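Local coordinates for actin-binding protein (Saccharomyces cerevisiae, PDB 1HQZ) that binds actin filaments, but not monomers, and regulates Arp2/3-mediated actin assembly, the piece described being its N-terminal cofilin-homology domain, at residues A17-I22 with N109-Y114; W32-P37 with Q57-T62; S50-F55 with L126-L131; V64-A69 with A97-N102; V78-I83 with S136-A141. One frame throughout, in Å; residues are numbered along the deposited sequence.

Contact 1 (A17-I22 with N109-Y114); sequences AEYLKI and NLFKGY
Tyr-19 on helix 12-24 and Phe-111, in the turn that carries the chain on from helix 93-110, mark the closest backbone approach, their CA atoms 7.0 Å apart, and Phe-111 is the centre of an inverse gamma turn closed by a weak bond from Lys-112 N to Leu-110 O. Nearly all of the contact runs through the Tyr-19 side chain. With CG anti to the backbone N (chi1 167°), its ring reaches out from the helix and lies along the turn. The hydroxyl donates to Lys-112 O at 2.5 Å, a very short bond whose exact length deserves caution, and the acceptor lies at the ring edge, near its plane. Leu-110 O sits over one face, 3.6 Å above the ring plane and offset toward the rim. Tyr-19 CE1 also comes within 3.6 Å of Phe-111 CA, which lies obliquely to the ring. The two aromatic side chains slide past each other in opposite directions, and Tyr-19 CD1 touches Phe-111 CD2 at 3.8 Å without a stack. Phe-111 continues inward onto Ile-35, Leu-68 and Ile-83 of the sheet. The chemistry thus combines one directed hydroxyl-to-carbonyl bond with apolar ring packing: the bond probably holds the tyrosine's rotation and gives Lys-112 O a donor, while the ring packs its CD1 and CE1 side against Phe-111.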
# COMPACT_ATOMS: atom_id res chain seq x y z
N ALA A 17 6.22 3.27 -12.03
CA ALA A 17 7.52 2.64 -12.16
C ALA A 17 7.77 1.68 -11.01
O ALA A 17 8.28 0.57 -11.21
CB ALA A 17 8.61 3.71 -12.20
N GLU A 18 7.42 2.09 -9.80
CA GLU A 18 7.61 1.24 -8.63
C GLU A 18 6.55 0.15 -8.63
O GLU A 18 6.82 -1.02 -8.35
CB GLU A 18 7.52 2.07 -7.35
CG GLU A 18 8.49 3.25 -7.30
CD GLU A 18 9.94 2.84 -7.54
OE1 GLU A 18 10.31 1.69 -7.21
OE2 GLU A 18 10.73 3.67 -8.04
N TYR A 19 5.33 0.54 -8.97
CA TYR A 19 4.21 -0.39 -9.03
C TYR A 19 4.53 -1.62 -9.90
O TYR A 19 4.41 -2.76 -9.44
CB TYR A 19 2.97 0.33 -9.57
CG TYR A 19 1.84 -0.59 -9.96
CD1 TYR A 19 1.10 -1.28 -9.00
CD2 TYR A 19 1.53 -0.79 -11.31
CE1 TYR A 19 0.06 -2.15 -9.38
CE2 TYR A 19 0.50 -1.66 -11.69
CZ TYR A 19 -0.22 -2.34 -10.74
OH TYR A 19 -1.22 -3.19 -11.14
N LEU A 20 4.94 -1.39 -11.14
CA LEU A 20 5.25 -2.50 -12.05
C LEU A 20 6.35 -3.40 -11.51
O LEU A 20 6.21 -4.62 -11.54
CB LEU A 20 5.65 -1.98 -13.43
CG LEU A 20 4.49 -1.49 -14.29
CD1 LEU A 20 5.02 -0.92 -15.60
CD2 LEU A 20 3.52 -2.64 -14.55
N LYS A 21 7.43 -2.79 -11.02
CA LYS A 21 8.55 -3.55 -10.46
C LYS A 21 8.03 -4.54 -9.44
O LYS A 21 8.37 -5.73 -9.45
CB LYS A 21 9.52 -2.64 -9.71
CG LYS A 21 10.49 -1.82 -10.51
CD LYS A 21 11.42 -1.13 -9.52
CE LYS A 21 12.32 -0.13 -10.18
NZ LYS A 21 13.14 0.56 -9.14
N ILE A 22 7.20 -4.03 -8.54
CA ILE A 22 6.63 -4.82 -7.46
C ILE A 22 5.66 -5.92 -7.90
O ILE A 22 5.85 -7.07 -7.53
CB ILE A 22 5.95 -3.90 -6.43
CG1 ILE A 22 7.00 -2.98 -5.81
CG2 ILE A 22 5.25 -4.72 -5.35
CD1 ILE A 22 6.45 -2.00 -4.81
N ASN A 109 -8.04 1.63 -9.69
CA ASN A 109 -7.33 2.28 -10.79
C ASN A 109 -5.81 2.34 -10.73
O ASN A 109 -5.16 2.41 -11.77
CB ASN A 109 -7.84 3.71 -10.96
CG ASN A 109 -9.34 3.81 -10.86
OD1 ASN A 109 -10.07 3.14 -11.59
ND2 ASN A 109 -9.82 4.65 -9.96
N LEU A 110 -5.23 2.31 -9.53
CA LEU A 110 -3.78 2.41 -9.42
C LEU A 110 -3.06 1.10 -9.09
O LEU A 110 -2.31 0.58 -9.92
CB LEU A 110 -3.43 3.48 -8.38
CG LEU A 110 -1.96 3.85 -8.23
CD1 LEU A 110 -1.45 4.49 -9.52
CD2 LEU A 110 -1.78 4.83 -7.06
N PHE A 111 -3.27 0.58 -7.88
CA PHE A 111 -2.62 -0.66 -7.48
C PHE A 111 -3.46 -1.87 -7.84
O PHE A 111 -3.80 -2.68 -6.97
CB PHE A 111 -2.35 -0.66 -5.97
CG PHE A 111 -1.36 0.38 -5.51
CD1 PHE A 111 -1.27 0.73 -4.17
CD2 PHE A 111 -0.50 0.98 -6.42
CE1 PHE A 111 -0.32 1.67 -3.73
CE2 PHE A 111 0.45 1.92 -6.00
CZ PHE A 111 0.53 2.26 -4.65
N LYS A 112 -3.81 -2.00 -9.12
CA LYS A 112 -4.63 -3.12 -9.56
C LYS A 112 -3.88 -4.45 -9.48
O LYS A 112 -2.66 -4.50 -9.58
CB LYS A 112 -5.09 -2.91 -11.01
CG LYS A 112 -5.98 -1.70 -11.23
CD LYS A 112 -6.37 -1.54 -12.71
CE LYS A 112 -7.32 -2.65 -13.14
NZ LYS A 112 -8.55 -2.65 -12.30
N GLY A 113 -4.64 -5.53 -9.30
CA GLY A 113 -4.05 -6.86 -9.25
C GLY A 113 -3.65 -7.36 -7.87
O GLY A 113 -2.82 -8.25 -7.75
N TYR A 114 -4.26 -6.81 -6.83
CA TYR A 114 -3.96 -7.21 -5.46
C TYR A 114 -4.73 -8.46 -5.07
O TYR A 114 -5.83 -8.71 -5.57
CB TYR A 114 -4.30 -6.07 -4.50
CG TYR A 114 -5.75 -5.65 -4.54
CD1 TYR A 114 -6.71 -6.31 -3.77
CD2 TYR A 114 -6.17 -4.64 -5.40
CE1 TYR A 114 -8.05 -5.97 -3.85
CE2 TYR A 114 -7.51 -4.29 -5.50
CZ TYR A 114 -8.45 -4.96 -4.72
OH TYR A 114 -9.78 -4.63 -4.83

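Contact 2 (W32-P37 with Q57-T62); sequences WLIISP and QLFDET
Ile-34, in the middle of strand 32-37, meets Phe-59 of the loop after helix 52-56 in a CH-pi contact. Its CD1 stands 3.6 Å from the ring centroid and only 4° off the ring normal, and all six ring carbons lie at nearly equal distances from it. In Phe-59, chi1 (-70°) sets CG beside the backbone N and chi2 (92°) turns the ring's face to the methyl. Apolar packing extends the contact on the Leu-58 side: the same CD1 lies 3.7 Å from Leu-58 CB, and Leu-58 CD1 comes to the edge of the Trp-32 indole, 3.3 Å from CH2. That last approach is short for two carbons, so the exact placing of the leucine methyl is doubtful. Without the ring, as with an alanine at Phe-59, the Ile-34 methyl would probably lose its aromatic cover and Trp-86 its stacking partner. Polar bonds shape the loop itself: Asp-60 OD1 accepts from Thr-62 N at 3.0 Å and from Thr-62 OG1 at 2.7 Å, both from the same face of the carboxylate plane. The former bond closes an Asx turn. Together these contacts fold the loop over one face of the central sheet of the ADF-homology fold.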
# COMPACT_ATOMS: atom_id res chain seq x y z
N TRP A 32 8.13 -3.70 -2.10
CA TRP A 32 7.05 -2.94 -1.50
C TRP A 32 7.22 -1.45 -1.75
O TRP A 32 8.32 -0.97 -2.05
CB TRP A 32 6.93 -3.22 0.01
CG TRP A 32 8.12 -2.86 0.85
CD1 TRP A 32 9.07 -3.71 1.33
CD2 TRP A 32 8.41 -1.58 1.41
NE1 TRP A 32 9.93 -3.04 2.17
CE2 TRP A 32 9.55 -1.73 2.23
CE3 TRP A 32 7.81 -0.31 1.29
CZ2 TRP A 32 10.11 -0.66 2.94
CZ3 TRP A 32 8.36 0.75 1.99
CH2 TRP A 32 9.50 0.57 2.81
N LEU A 33 6.11 -0.73 -1.63
CA LEU A 33 6.07 0.70 -1.88
C LEU A 33 4.99 1.35 -1.02
O LEU A 33 3.94 0.76 -0.79
CB LEU A 33 5.70 0.96 -3.36
CG LEU A 33 5.04 2.31 -3.71
CD1 LEU A 33 6.07 3.44 -3.63
CD2 LEU A 33 4.45 2.24 -5.13
N ILE A 34 5.26 2.56 -0.55
CA ILE A 34 4.28 3.31 0.22
C ILE A 34 4.18 4.67 -0.46
O ILE A 34 5.20 5.34 -0.67
CB ILE A 34 4.72 3.55 1.68
CG1 ILE A 34 4.68 2.24 2.47
CG2 ILE A 34 3.80 4.60 2.33
CD1 ILE A 34 5.02 2.39 3.97
N ILE A 35 2.97 5.06 -0.85
CA ILE A 35 2.80 6.38 -1.45
C ILE A 35 2.14 7.31 -0.44
O ILE A 35 1.18 6.92 0.23
CB ILE A 35 1.96 6.34 -2.75
CG1 ILE A 35 0.55 5.83 -2.44
CG2 ILE A 35 2.66 5.48 -3.80
CD1 ILE A 35 -0.39 5.90 -3.62
N SER A 36 2.66 8.53 -0.35
CA SER A 36 2.16 9.51 0.60
C SER A 36 1.98 10.87 -0.09
O SER A 36 2.61 11.15 -1.12
CB SER A 36 3.17 9.62 1.76
OG SER A 36 2.67 10.42 2.82
N PRO A 37 1.11 11.73 0.46
CA PRO A 37 0.86 13.05 -0.14
C PRO A 37 1.93 14.08 0.19
O PRO A 37 2.35 14.20 1.35
CB PRO A 37 -0.50 13.41 0.42
CG PRO A 37 -0.39 12.90 1.83
CD PRO A 37 0.27 11.53 1.66
N GLN A 57 6.49 -1.20 9.15
CA GLN A 57 6.94 -0.19 10.09
C GLN A 57 7.22 1.16 9.46
O GLN A 57 7.77 2.05 10.11
CB GLN A 57 8.23 -0.66 10.74
CG GLN A 57 8.12 -1.94 11.52
CD GLN A 57 9.43 -2.25 12.18
OE1 GLN A 57 10.36 -2.75 11.55
NE2 GLN A 57 9.52 -1.92 13.46
N LEU A 58 6.85 1.35 8.20
CA LEU A 58 7.18 2.61 7.56
C LEU A 58 6.04 3.55 7.27
O LEU A 58 6.21 4.49 6.49
CB LEU A 58 7.96 2.33 6.27
CG LEU A 58 9.23 1.49 6.32
CD1 LEU A 58 10.33 2.22 5.54
CD2 LEU A 58 9.71 1.29 7.73
N PHE A 59 4.88 3.32 7.88
CA PHE A 59 3.75 4.21 7.66
C PHE A 59 3.78 5.40 8.63
O PHE A 59 4.21 5.26 9.78
CB PHE A 59 2.42 3.45 7.79
CG PHE A 59 2.16 2.48 6.66
CD1 PHE A 59 2.56 1.15 6.77
CD2 PHE A 59 1.54 2.91 5.49
CE1 PHE A 59 2.34 0.24 5.70
CE2 PHE A 59 1.32 2.03 4.43
CZ PHE A 59 1.72 0.68 4.54
N ASP A 60 3.32 6.55 8.15
CA ASP A 60 3.31 7.79 8.93
C ASP A 60 1.97 8.00 9.65
O ASP A 60 0.94 8.16 9.00
CB ASP A 60 3.57 8.98 8.00
CG ASP A 60 4.00 10.23 8.74
OD1 ASP A 60 3.40 10.55 9.79
OD2 ASP A 60 4.93 10.91 8.26
N GLU A 61 2.00 8.01 10.98
CA GLU A 61 0.78 8.18 11.78
C GLU A 61 0.06 9.52 11.63
O GLU A 61 -1.00 9.71 12.23
CB GLU A 61 1.09 7.95 13.26
CG GLU A 61 2.13 8.89 13.83
CD GLU A 61 2.37 8.67 15.32
OE1 GLU A 61 2.70 7.53 15.71
OE2 GLU A 61 2.21 9.64 16.09
N THR A 62 0.60 10.43 10.83
CA THR A 62 -0.06 11.72 10.64
C THR A 62 -0.58 11.91 9.22
O THR A 62 -1.10 12.96 8.88
CB THR A 62 0.90 12.91 10.96
OG1 THR A 62 2.01 12.89 10.05
CG2 THR A 62 1.41 12.81 12.40

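Contact 3 (S50-F55 with L126-L131); sequences SSFHDF and LDENEL
Glu-128 points its carboxylate at the first turn of helix 52-56, meeting Phe-52 and His-53 in different ways. With CG anti to the backbone N (chi1 -179°) and the rest of the chain extended, it slides past Phe-52 in the opposite direction, its carboxylate plane 63° from the phenyl plane. OE2 approaches the ring edge at CD2, 3.7 Å away. The approach to His-53 is nearly perpendicular as side chains go, but the flat groups are closer to coplanar, 29° apart, and OE1 lies in the imidazole plane, 3.2 Å from CD2. No direct hydrogen bond crosses. Instead a water accepts from His-53 N at 2.9 Å and donates to Glu-128 OE2 at 3.0 Å, joining the carboxylate to the start of helix 52-56, where its negative charge would probably suit the partial positive charge of the helix N-terminus. With a leucine here the bridging water would probably lose its acceptor, leaving His-53 N without its link to helix 128-136. Deeper in, Phe-52 CZ rests at 4.2 Å from Leu-131 CB, which reaches the ring at its edge. Each helix has its own N-cap, Ser-51 OG taking Asp-54 N and Asp-127 OD2 taking Glu-130 N. The contact joins the first turns of helices 52-56 and 128-136 over one face of the sheet, with Phe-52 resting on Ala-69 and Val-71 of strand 65-71 and Leu-131 on Ile-82 of strand 80-86.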
# COMPACT_ATOMS: atom_id res chain seq x y z
N SER A 50 12.92 -3.84 0.38
CA SER A 50 12.82 -5.25 0.01
C SER A 50 12.18 -6.13 1.07
O SER A 50 11.60 -7.16 0.74
CB SER A 50 14.21 -5.79 -0.32
OG SER A 50 15.08 -5.60 0.78
N SER A 51 12.28 -5.71 2.33
CA SER A 51 11.72 -6.45 3.48
C SER A 51 10.28 -6.09 3.87
O SER A 51 9.96 -4.94 4.16
CB SER A 51 12.63 -6.25 4.70
OG SER A 51 11.98 -6.62 5.89
N PHE A 52 9.41 -7.11 3.90
CA PHE A 52 8.00 -6.92 4.26
C PHE A 52 7.91 -6.42 5.70
O PHE A 52 7.03 -5.64 6.06
CB PHE A 52 7.25 -8.25 4.09
CG PHE A 52 5.77 -8.17 4.40
CD1 PHE A 52 4.93 -7.34 3.66
CD2 PHE A 52 5.21 -9.00 5.37
CE1 PHE A 52 3.55 -7.34 3.87
CE2 PHE A 52 3.83 -9.01 5.59
CZ PHE A 52 3.00 -8.18 4.84
N HIS A 53 8.84 -6.89 6.53
CA HIS A 53 8.88 -6.49 7.92
C HIS A 53 9.13 -4.97 8.00
O HIS A 53 8.51 -4.28 8.80
CB HIS A 53 9.98 -7.28 8.66
CG HIS A 53 10.10 -6.93 10.12
ND1 HIS A 53 11.06 -6.06 10.59
CD2 HIS A 53 9.38 -7.32 11.19
CE1 HIS A 53 10.92 -5.93 11.90
NE2 HIS A 53 9.90 -6.68 12.29
N ASP A 54 10.03 -4.45 7.16
CA ASP A 54 10.32 -3.01 7.15
C ASP A 54 9.08 -2.23 6.68
O ASP A 54 8.72 -1.19 7.24
CB ASP A 54 11.49 -2.70 6.22
CG ASP A 54 12.85 -2.85 6.90
OD1 ASP A 54 12.92 -3.37 8.04
OD2 ASP A 54 13.86 -2.45 6.28
N PHE A 55 8.43 -2.77 5.66
CA PHE A 55 7.22 -2.18 5.09
C PHE A 55 6.20 -1.83 6.17
O PHE A 55 5.74 -0.69 6.27
CB PHE A 55 6.62 -3.17 4.09
CG PHE A 55 5.27 -2.77 3.53
CD1 PHE A 55 5.10 -1.54 2.88
CD2 PHE A 55 4.20 -3.65 3.57
CE1 PHE A 55 3.88 -1.21 2.28
CE2 PHE A 55 2.98 -3.34 2.99
CZ PHE A 55 2.82 -2.11 2.33
N LEU A 126 -1.20 -3.88 11.61
CA LEU A 126 -0.17 -4.36 10.69
C LEU A 126 0.73 -5.44 11.32
O LEU A 126 1.95 -5.39 11.20
CB LEU A 126 0.68 -3.19 10.21
CG LEU A 126 -0.04 -2.03 9.48
CD1 LEU A 126 0.92 -0.86 9.26
CD2 LEU A 126 -0.58 -2.53 8.15
N ASP A 127 0.11 -6.41 11.99
CA ASP A 127 0.89 -7.49 12.58
C ASP A 127 1.33 -8.40 11.44
O ASP A 127 0.51 -8.90 10.69
CB ASP A 127 0.04 -8.28 13.58
CG ASP A 127 0.74 -9.55 14.05
OD1 ASP A 127 1.80 -9.43 14.71
OD2 ASP A 127 0.24 -10.65 13.75
N GLU A 128 2.64 -8.61 11.32
CA GLU A 128 3.19 -9.42 10.24
C GLU A 128 2.61 -10.83 10.09
O GLU A 128 2.33 -11.27 8.97
CB GLU A 128 4.72 -9.49 10.36
CG GLU A 128 5.37 -10.30 9.24
CD GLU A 128 6.87 -10.04 9.11
OE1 GLU A 128 7.49 -9.61 10.11
OE2 GLU A 128 7.42 -10.28 8.02
N ASN A 129 2.43 -11.55 11.19
CA ASN A 129 1.89 -12.90 11.09
C ASN A 129 0.42 -12.93 10.66
O ASN A 129 0.00 -13.78 9.89
CB ASN A 129 2.07 -13.64 12.41
CG ASN A 129 3.51 -14.04 12.66
OD1 ASN A 129 4.16 -14.64 11.79
ND2 ASN A 129 4.02 -13.70 13.84
N GLU A 130 -0.35 -11.99 11.19
CA GLU A 130 -1.76 -11.90 10.85
C GLU A 130 -1.90 -11.67 9.33
O GLU A 130 -2.74 -12.29 8.67
CB GLU A 130 -2.38 -10.74 11.64
CG GLU A 130 -3.55 -10.05 10.95
CD GLU A 130 -4.86 -10.78 11.10
OE1 GLU A 130 -4.90 -12.01 10.88
OE2 GLU A 130 -5.87 -10.12 11.44
N LEU A 131 -1.06 -10.79 8.79
CA LEU A 131 -1.12 -10.48 7.37
C LEU A 131 -0.59 -11.62 6.49
O LEU A 131 -1.14 -11.87 5.41
CB LEU A 131 -0.35 -9.18 7.08
CG LEU A 131 -0.93 -7.90 7.69
CD1 LEU A 131 -0.01 -6.73 7.39
CD2 LEU A 131 -2.31 -7.63 7.14
O HOH W 1 9.85 -9.65 6.35

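Contact 4 (V64-A69 with A97-N102); sequences VQYGLA and ASFAAN
Asn-102, whose CB touches the Tyr-66 hydroxyl, makes the shortest polar bond within these segments: its backbone N donates to Ser-98 O at 2.8 Å. The helix is kinked here, the N atoms of Ala-100 and Ala-101 having no bond to the turn before, and the Asn-102 bond resumes the helical pattern. The amide of Asn-102 is engaged with the N-terminal arm, ND2 donating to Glu-4 O, and it is CB that lies against the Tyr-66 hydroxyl. No hydrogen bond passes between the segments. Tyr-66 extends from strand 65-71 with CG beside its backbone N (chi1 -55°), and OH arrives 3.5 Å from Asn-102 CB and 3.7 Å from Phe-99 CD1. The tyrosine ring and the Asn-102 amide stand almost perpendicular, 84° apart. Phe-99, its CG anti to the backbone N (chi1 174°), leans back toward the strand, sliding past Tyr-66 in the opposite direction. CE1 of Phe-99 lies 4.0 Å from CE2 of Tyr-66, an oblique meeting and not a stack. Val-64 completes the group, CG1 at 3.9 Å from Phe-99 CD1. This is helix-on-sheet packing of the ADF-homology fold: helix 93-110, the connection between the parallel strands 80-86 and 116-120 in a beta-alpha-beta unit, packs on central strand 65-71 with an aromatic pair at the interface.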
# COMPACT_ATOMS: atom_id res chain seq x y z
N VAL A 64 -2.52 9.96 5.56
CA VAL A 64 -3.26 8.88 4.94
C VAL A 64 -2.33 8.40 3.83
O VAL A 64 -1.92 9.18 2.97
CB VAL A 64 -4.57 9.38 4.30
CG1 VAL A 64 -5.19 8.29 3.43
CG2 VAL A 64 -5.53 9.80 5.37
N GLN A 65 -1.98 7.12 3.85
CA GLN A 65 -1.08 6.60 2.83
C GLN A 65 -1.54 5.26 2.29
O GLN A 65 -2.43 4.62 2.84
CB GLN A 65 0.33 6.42 3.42
CG GLN A 65 0.88 7.66 4.10
CD GLN A 65 2.17 7.38 4.85
OE1 GLN A 65 2.22 6.48 5.70
NE2 GLN A 65 3.21 8.13 4.55
N TYR A 66 -0.92 4.83 1.20
CA TYR A 66 -1.28 3.56 0.62
C TYR A 66 0.00 2.80 0.39
O TYR A 66 1.00 3.36 -0.06
CB TYR A 66 -2.04 3.77 -0.69
CG TYR A 66 -3.25 4.65 -0.50
CD1 TYR A 66 -3.14 6.04 -0.53
CD2 TYR A 66 -4.49 4.10 -0.18
CE1 TYR A 66 -4.22 6.86 -0.22
CE2 TYR A 66 -5.58 4.90 0.12
CZ TYR A 66 -5.44 6.28 0.10
OH TYR A 66 -6.50 7.08 0.44
N GLY A 67 -0.03 1.52 0.74
CA GLY A 67 1.14 0.67 0.58
C GLY A 67 0.82 -0.48 -0.36
O GLY A 67 -0.33 -0.90 -0.49
N LEU A 68 1.87 -0.98 -1.00
CA LEU A 68 1.75 -2.08 -1.96
C LEU A 68 2.92 -3.00 -1.72
O LEU A 68 4.06 -2.54 -1.66
CB LEU A 68 1.83 -1.52 -3.38
CG LEU A 68 1.92 -2.49 -4.56
CD1 LEU A 68 0.57 -3.12 -4.81
CD2 LEU A 68 2.39 -1.72 -5.80
N ALA A 69 2.66 -4.29 -1.57
CA ALA A 69 3.77 -5.20 -1.35
C ALA A 69 3.56 -6.56 -1.97
O ALA A 69 2.44 -7.08 -2.01
CB ALA A 69 4.05 -5.35 0.14
N ALA A 97 -11.99 11.62 5.88
CA ALA A 97 -13.38 11.55 5.45
C ALA A 97 -13.49 11.11 4.00
O ALA A 97 -14.55 10.67 3.56
CB ALA A 97 -14.05 12.89 5.65
N SER A 98 -12.40 11.24 3.25
CA SER A 98 -12.40 10.86 1.84
C SER A 98 -11.70 9.53 1.61
O SER A 98 -11.66 9.03 0.49
CB SER A 98 -11.73 11.95 1.00
OG SER A 98 -12.40 13.20 1.17
N PHE A 99 -11.15 8.97 2.69
CA PHE A 99 -10.42 7.71 2.64
C PHE A 99 -11.13 6.54 1.98
O PHE A 99 -10.58 5.91 1.08
CB PHE A 99 -9.99 7.30 4.05
CG PHE A 99 -9.34 5.94 4.11
CD1 PHE A 99 -8.08 5.73 3.56
CD2 PHE A 99 -10.00 4.87 4.69
CE1 PHE A 99 -7.49 4.46 3.60
CE2 PHE A 99 -9.42 3.60 4.73
CZ PHE A 99 -8.16 3.40 4.18
N ALA A 100 -12.34 6.22 2.43
CA ALA A 100 -13.09 5.11 1.86
C ALA A 100 -13.19 5.27 0.35
O ALA A 100 -12.98 4.32 -0.40
CB ALA A 100 -14.48 5.03 2.48
N ALA A 101 -13.50 6.48 -0.10
CA ALA A 101 -13.62 6.74 -1.53
C ALA A 101 -12.27 6.63 -2.24
O ALA A 101 -12.16 5.98 -3.28
CB ALA A 101 -14.23 8.13 -1.77
N ASN A 102 -11.24 7.25 -1.66
CA ASN A 102 -9.92 7.22 -2.27
C ASN A 102 -9.22 5.86 -2.26
O ASN A 102 -8.47 5.53 -3.19
CB ASN A 102 -9.01 8.27 -1.64
CG ASN A 102 -9.43 9.69 -2.00
OD1 ASN A 102 -9.90 9.93 -3.11
ND2 ASN A 102 -9.26 10.62 -1.07

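Contact 5 (V78-I83 with S136-A141); sequences VEKIII and SNAAGA
The C-terminal end of helix 128-136 is met by Lys-80, the first residue of strand 80-86, in a contact at the domain surface. The lysine leaves the strand toward the helix end with its chain extended beyond CG (chi2 177°, chi3 -178°), a shape that carries the ammonium across the gap between backbones whose nearest CA atoms, those of Lys-80 and Ser-136, are 8.2 Å apart. There NZ stands among main-chain carbonyls: it bonds to Ile-135 O, and lies 3.4 Å from Ser-136 O and 3.5 Å from Ala-138 O. A positive group in this place would be expected to suit the partial negative charge of a helix C-terminus. Asn-137 is the first residue to leave helical angles, and the chain then turns so that Ala-138 points its CB to the middle of the lysine chain, 4.2 Å from CD. The same methyl also touches Val-116 of the neighbouring edge strand. Only 124 Å² is buried between the segments, as suits a single long side chain laid against a loop. The pattern is a lysine set at a helix C-terminus, here joining the last helix of the cofilin-homology domain to the start of a sheet strand.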
# COMPACT_ATOMS: atom_id res chain seq x y z
N VAL A 78 4.50 -19.25 -3.70
CA VAL A 78 3.54 -18.39 -4.37
C VAL A 78 3.72 -16.97 -3.85
O VAL A 78 3.84 -16.74 -2.64
CB VAL A 78 2.08 -18.85 -4.13
CG1 VAL A 78 1.65 -18.55 -2.70
CG2 VAL A 78 1.15 -18.17 -5.13
N GLU A 79 3.79 -16.02 -4.78
CA GLU A 79 3.96 -14.62 -4.44
C GLU A 79 2.63 -13.92 -4.64
O GLU A 79 2.02 -14.04 -5.70
CB GLU A 79 5.00 -13.98 -5.36
CG GLU A 79 6.42 -14.52 -5.21
CD GLU A 79 7.16 -13.90 -4.05
OE1 GLU A 79 6.65 -12.91 -3.48
OE2 GLU A 79 8.25 -14.39 -3.71
N LYS A 80 2.17 -13.21 -3.63
CA LYS A 80 0.91 -12.50 -3.73
C LYS A 80 1.05 -11.02 -3.43
O LYS A 80 2.02 -10.57 -2.83
CB LYS A 80 -0.13 -13.16 -2.83
CG LYS A 80 -0.50 -14.56 -3.30
CD LYS A 80 -1.45 -15.24 -2.35
CE LYS A 80 -1.75 -16.65 -2.82
NZ LYS A 80 -2.48 -17.42 -1.79
N ILE A 81 0.06 -10.26 -3.88
CA ILE A 81 0.09 -8.82 -3.70
C ILE A 81 -0.91 -8.34 -2.64
O ILE A 81 -2.09 -8.73 -2.64
CB ILE A 81 -0.20 -8.08 -5.05
CG1 ILE A 81 0.98 -8.21 -6.02
CG2 ILE A 81 -0.36 -6.61 -4.80
CD1 ILE A 81 1.49 -9.59 -6.26
N ILE A 82 -0.42 -7.51 -1.73
CA ILE A 82 -1.28 -6.95 -0.70
C ILE A 82 -1.24 -5.43 -0.81
O ILE A 82 -0.20 -4.84 -1.12
CB ILE A 82 -0.84 -7.41 0.72
CG1 ILE A 82 -1.72 -6.72 1.77
CG2 ILE A 82 0.63 -7.09 0.95
CD1 ILE A 82 -1.52 -7.22 3.21
N ILE A 83 -2.39 -4.79 -0.63
CA ILE A 83 -2.41 -3.34 -0.65
C ILE A 83 -2.94 -2.93 0.70
O ILE A 83 -3.81 -3.59 1.27
CB ILE A 83 -3.32 -2.78 -1.75
CG1 ILE A 83 -4.75 -3.28 -1.58
CG2 ILE A 83 -2.76 -3.17 -3.10
CD1 ILE A 83 -5.74 -2.56 -2.48
N SER A 136 -1.79 -15.85 2.66
CA SER A 136 -1.81 -17.27 2.38
C SER A 136 -3.22 -17.78 2.05
O SER A 136 -3.36 -18.66 1.20
CB SER A 136 -1.23 -18.05 3.56
OG SER A 136 -1.30 -19.44 3.32
N ASN A 137 -4.24 -17.24 2.70
CA ASN A 137 -5.63 -17.65 2.45
C ASN A 137 -6.34 -16.86 1.34
O ASN A 137 -7.55 -17.00 1.12
CB ASN A 137 -6.48 -17.51 3.73
CG ASN A 137 -6.07 -18.50 4.80
OD1 ASN A 137 -5.75 -19.65 4.51
ND2 ASN A 137 -6.11 -18.06 6.06
N ALA A 138 -5.59 -16.02 0.63
CA ALA A 138 -6.17 -15.20 -0.42
C ALA A 138 -6.58 -15.95 -1.69
O ALA A 138 -5.99 -16.98 -2.03
CB ALA A 138 -5.19 -14.09 -0.79
N ALA A 139 -7.59 -15.43 -2.37
CA ALA A 139 -8.07 -16.01 -3.63
C ALA A 139 -7.28 -15.36 -4.77
O ALA A 139 -6.22 -14.77 -4.53
CB ALA A 139 -9.57 -15.75 -3.80
N GLY A 140 -7.79 -15.45 -6.00
CA GLY A 140 -7.10 -14.86 -7.14
C GLY A 140 -7.03 -13.33 -7.16
O GLY A 140 -7.74 -12.65 -6.40
N ALA A 141 -6.19 -12.80 -8.04
CA ALA A 141 -5.99 -11.35 -8.20
C ALA A 141 -7.28 -10.60 -8.52
O ALA A 141 -7.54 -9.56 -7.87
CB ALA A 141 -4.96 -11.09 -9.29
OXT ALA A 141 -8.00 -11.05 -9.44

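Overall arrangement
Five contacts sample both faces of one mixed sheet. Contacts 1 and 4 share helix 93-110 and its exit and lie on the face also covered by helix 12-24, where Tyr-19 and Phe-111 both pack on Leu-68. Contacts 2 and 3 occupy the other face and meet through Phe-55, which touches Trp-32 and Ile-34. Contact 4 is buried and depends on aromatic and aliphatic packing; contacts 1 to 3 are partly buried and add, respectively, a hydroxyl-to-carbonyl bond, a CH-pi contact and a water bridge. Contact 5 alone is at the surface, where a lysine approaches carbonyls. Strands 65-71 and 80-86, paired by Ala-69 O and Ile-82 N, connect contacts 4 and 5.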